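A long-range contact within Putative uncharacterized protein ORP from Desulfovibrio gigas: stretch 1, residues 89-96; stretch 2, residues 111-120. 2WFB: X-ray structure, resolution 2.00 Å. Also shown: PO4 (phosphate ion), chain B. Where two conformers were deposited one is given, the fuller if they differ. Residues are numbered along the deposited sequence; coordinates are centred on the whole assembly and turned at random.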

# COMPACT_ATOMS: atom_id res chain seq x y z
N ILE A 89 -2.66 7.37 -6.87
CA ILE A 89 -1.68 6.40 -6.32
C ILE A 89 -1.42 5.26 -7.32
O ILE A 89 -2.36 4.64 -7.80
CB ILE A 89 -2.19 5.88 -4.96
CG1 ILE A 89 -2.35 7.06 -3.99
CG2 ILE A 89 -1.27 4.76 -4.38
CD1 ILE A 89 -2.92 6.71 -2.60
N LYS A 90 -0.15 5.02 -7.64
CA LYS A 90 0.25 3.88 -8.48
C LYS A 90 0.30 2.60 -7.66
O LYS A 90 0.74 2.61 -6.52
CB LYS A 90 1.63 4.11 -9.12
CG LYS A 90 1.62 4.96 -10.36
CD LYS A 90 1.71 6.46 -10.01
CE LYS A 90 1.51 7.37 -11.25
NZ LYS A 90 0.45 8.42 -10.97
N VAL A 91 -0.17 1.50 -8.24
CA VAL A 91 -0.35 0.25 -7.51
C VAL A 91 0.57 -0.82 -8.05
O VAL A 91 0.64 -1.03 -9.26
CB VAL A 91 -1.82 -0.23 -7.58
CG1 VAL A 91 -1.97 -1.57 -6.86
CG2 VAL A 91 -2.75 0.84 -6.95
N GLY A 92 1.30 -1.46 -7.14
CA GLY A 92 2.11 -2.65 -7.45
C GLY A 92 1.42 -3.82 -6.78
O GLY A 92 0.99 -3.71 -5.64
N GLN A 93 1.26 -4.91 -7.50
CA GLN A 93 0.52 -6.07 -6.99
C GLN A 93 1.42 -7.29 -6.85
O GLN A 93 2.58 -7.23 -7.28
CB GLN A 93 -0.68 -6.40 -7.89
CG GLN A 93 -1.85 -5.48 -7.63
CD GLN A 93 -2.87 -5.47 -8.75
OE1 GLN A 93 -2.70 -6.13 -9.77
NE2 GLN A 93 -3.93 -4.71 -8.57
N ASP A 94 0.90 -8.36 -6.23
CA ASP A 94 1.54 -9.70 -6.22
C ASP A 94 2.83 -9.73 -5.43
O ASP A 94 3.75 -10.49 -5.76
CB ASP A 94 1.78 -10.24 -7.64
CG ASP A 94 0.50 -10.23 -8.51
OD1 ASP A 94 -0.54 -10.78 -8.08
OD2 ASP A 94 0.55 -9.68 -9.64
N LEU A 95 2.91 -8.89 -4.39
CA LEU A 95 4.13 -8.78 -3.59
C LEU A 95 4.13 -9.57 -2.27
O LEU A 95 5.03 -9.42 -1.44
CB LEU A 95 4.50 -7.31 -3.35
CG LEU A 95 4.83 -6.59 -4.66
CD1 LEU A 95 4.65 -5.10 -4.54
CD2 LEU A 95 6.24 -6.92 -5.15
N GLU A 96 3.13 -10.43 -2.08
CA GLU A 96 3.07 -11.27 -0.89
C GLU A 96 4.25 -12.25 -0.89
O GLU A 96 4.72 -12.71 -1.95
CB GLU A 96 1.70 -11.97 -0.77
CG GLU A 96 1.40 -13.05 -1.83
CD GLU A 96 0.80 -12.53 -3.16
OE1 GLU A 96 0.68 -11.32 -3.42
OE2 GLU A 96 0.41 -13.39 -3.97
N GLN A 111 11.50 -3.74 -10.86
CA GLN A 111 11.03 -5.12 -10.99
C GLN A 111 9.53 -5.29 -10.67
O GLN A 111 9.02 -6.43 -10.64
CB GLN A 111 11.85 -6.04 -10.07
CG GLN A 111 13.22 -6.46 -10.58
CD GLN A 111 14.04 -7.18 -9.52
OE1 GLN A 111 14.18 -6.71 -8.38
NE2 GLN A 111 14.59 -8.33 -9.88
N VAL A 112 8.84 -4.18 -10.42
CA VAL A 112 7.41 -4.19 -10.09
C VAL A 112 6.59 -3.39 -11.11
O VAL A 112 6.55 -2.16 -11.06
CB VAL A 112 7.12 -3.69 -8.62
CG1 VAL A 112 5.63 -3.81 -8.29
CG2 VAL A 112 7.92 -4.47 -7.61
N PRO A 113 5.91 -4.10 -12.02
CA PRO A 113 5.01 -3.48 -13.00
C PRO A 113 3.87 -2.76 -12.31
O PRO A 113 3.32 -3.29 -11.34
CB PRO A 113 4.45 -4.68 -13.75
CG PRO A 113 5.45 -5.78 -13.51
CD PRO A 113 5.91 -5.56 -12.13
N MET A 114 3.53 -1.54 -12.73
CA MET A 114 2.38 -0.89 -12.14
C MET A 114 1.13 -1.59 -12.69
O MET A 114 1.06 -1.91 -13.87
CB MET A 114 2.41 0.63 -12.32
CG MET A 114 3.58 1.34 -11.54
SD MET A 114 3.65 1.14 -9.73
CE MET A 114 4.60 -0.36 -9.51
N ALA A 115 0.19 -1.89 -11.80
CA ALA A 115 -1.01 -2.64 -12.19
C ALA A 115 -1.98 -1.76 -12.95
O ALA A 115 -2.10 -0.56 -12.65
CB ALA A 115 -1.70 -3.23 -10.98
N ALA A 116 -2.67 -2.36 -13.92
CA ALA A 116 -3.64 -1.66 -14.75
C ALA A 116 -5.05 -1.84 -14.22
O ALA A 116 -5.93 -1.04 -14.53
CB ALA A 116 -3.56 -2.14 -16.20
N GLY A 117 -5.27 -2.87 -13.39
CA GLY A 117 -6.59 -3.11 -12.83
C GLY A 117 -6.52 -3.96 -11.59
O GLY A 117 -5.44 -4.40 -11.21
N PRO A 118 -7.67 -4.17 -10.93
CA PRO A 118 -7.67 -5.01 -9.73
C PRO A 118 -7.28 -6.45 -10.07
O PRO A 118 -7.46 -6.88 -11.20
CB PRO A 118 -9.13 -4.99 -9.29
CG PRO A 118 -9.90 -4.59 -10.47
CD PRO A 118 -9.02 -3.74 -11.32
N ASN A 119 -6.75 -7.18 -9.11
CA ASN A 119 -6.46 -8.59 -9.35
C ASN A 119 -7.28 -9.50 -8.46
O ASN A 119 -6.90 -10.63 -8.22
CB ASN A 119 -4.97 -8.88 -9.19
CG ASN A 119 -4.46 -8.57 -7.78
OD1 ASN A 119 -5.12 -7.88 -7.01
ND2 ASN A 119 -3.28 -9.08 -7.46
N LYS A 120 -8.40 -9.03 -7.94
CA LYS A 120 -9.27 -9.91 -7.16
C LYS A 120 -10.76 -9.53 -7.16
O LYS A 120 -11.15 -8.51 -7.75
CB LYS A 120 -8.69 -10.07 -5.75
CG LYS A 120 -9.63 -9.86 -4.64
CD LYS A 120 -9.25 -8.63 -3.94
CE LYS A 120 -9.48 -8.78 -2.47
NZ LYS A 120 -10.86 -8.41 -2.07
P PO4 B . -10.13 -4.80 -0.87
O1 PO4 B . -8.77 -5.14 -0.43
O2 PO4 B . -10.08 -4.52 -2.33
O3 PO4 B . -11.05 -5.93 -0.58
O4 PO4 B . -10.59 -3.57 -0.13
O HOH W 1 -1.48 1.55 -11.14
O HOH W 2 1.89 -5.13 -10.13

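Residues 90-92 form a short strand, and the segment around Met114 runs beside it in extended conformation without becoming a regular partner. The backbones come nearest at Gly92 and Met114, whose CA atoms lie 5.0 Å apart. One direct backbone hydrogen bond joins the two stretches: Ala115 N gives its proton to Val91 O at 2.7 Å, almost linear at 174°. The same carbonyl also receives a CA-H...O contact from Met114, with CA 3.4 Å from Val91 O.

Water completes the pairing on both sides of this bond. Water 1 accepts from Val91 N (3.2 Å) and donates to Ala115 O (2.7 Å); water 2 accepts from Gln93 N (2.7 Å) and donates to Pro113 O (2.6 Å). Each pairs an amide of the first stretch with a carbonyl of the second, so these four backbone groups are paired through water where the chains do not bond directly. Proline, which has no amide proton to offer, still contributes its carbonyl.

Gly92 is buried at the closest approach, and its lack of a side chain is what the packing requires. An ideal CB there would lie 2.8 Å from Val112 CG1, a clash, and a tight 3.5 Å from Met114 CE. Instead, Gly92 CA rests 3.8 Å from Val112 CG1 and 4.0 Å from Met114 CE. Val112 points toward the first stretch, and its other methyl, CG2, meets Leu95 CD2 at 3.9 Å, giving two buried branched side chains a shared apolar contact. Met114 takes chi1 m and chi2 m, which place SD 3.6 Å from Lys90 CB; chi3 p then sets where CE lies, 4.0 Å from Gly92 CA. The lysine's end leads away, leaving its aliphatic base to the contact.

Gln93 has the most area covered by the other stretch of any residue here. Extended with chi1 m and chi2 t, it points toward the second stretch and carries its amide far enough for NE2 to donate to Gly117 O at 3.1 Å, while OE1 lies 3.3 Å from Ala115 CB. Alanine suits this spot: its methyl points toward the first stretch and fits beside the glutamine, with Val91 CG1 a looser 4.5 Å from that same CB.

Farther along, Asn119 also points inward, its CG 3.6 Å from Gln93 OE1. Its ND2 makes a weak hydrogen bond to Asp94 OD1, 3.3 Å at 134°, a modest polar tie near the chain's end. The design rule is economical: one strong backbone bond, two bridging waters, a glycine that makes room, and a long amide reaching across.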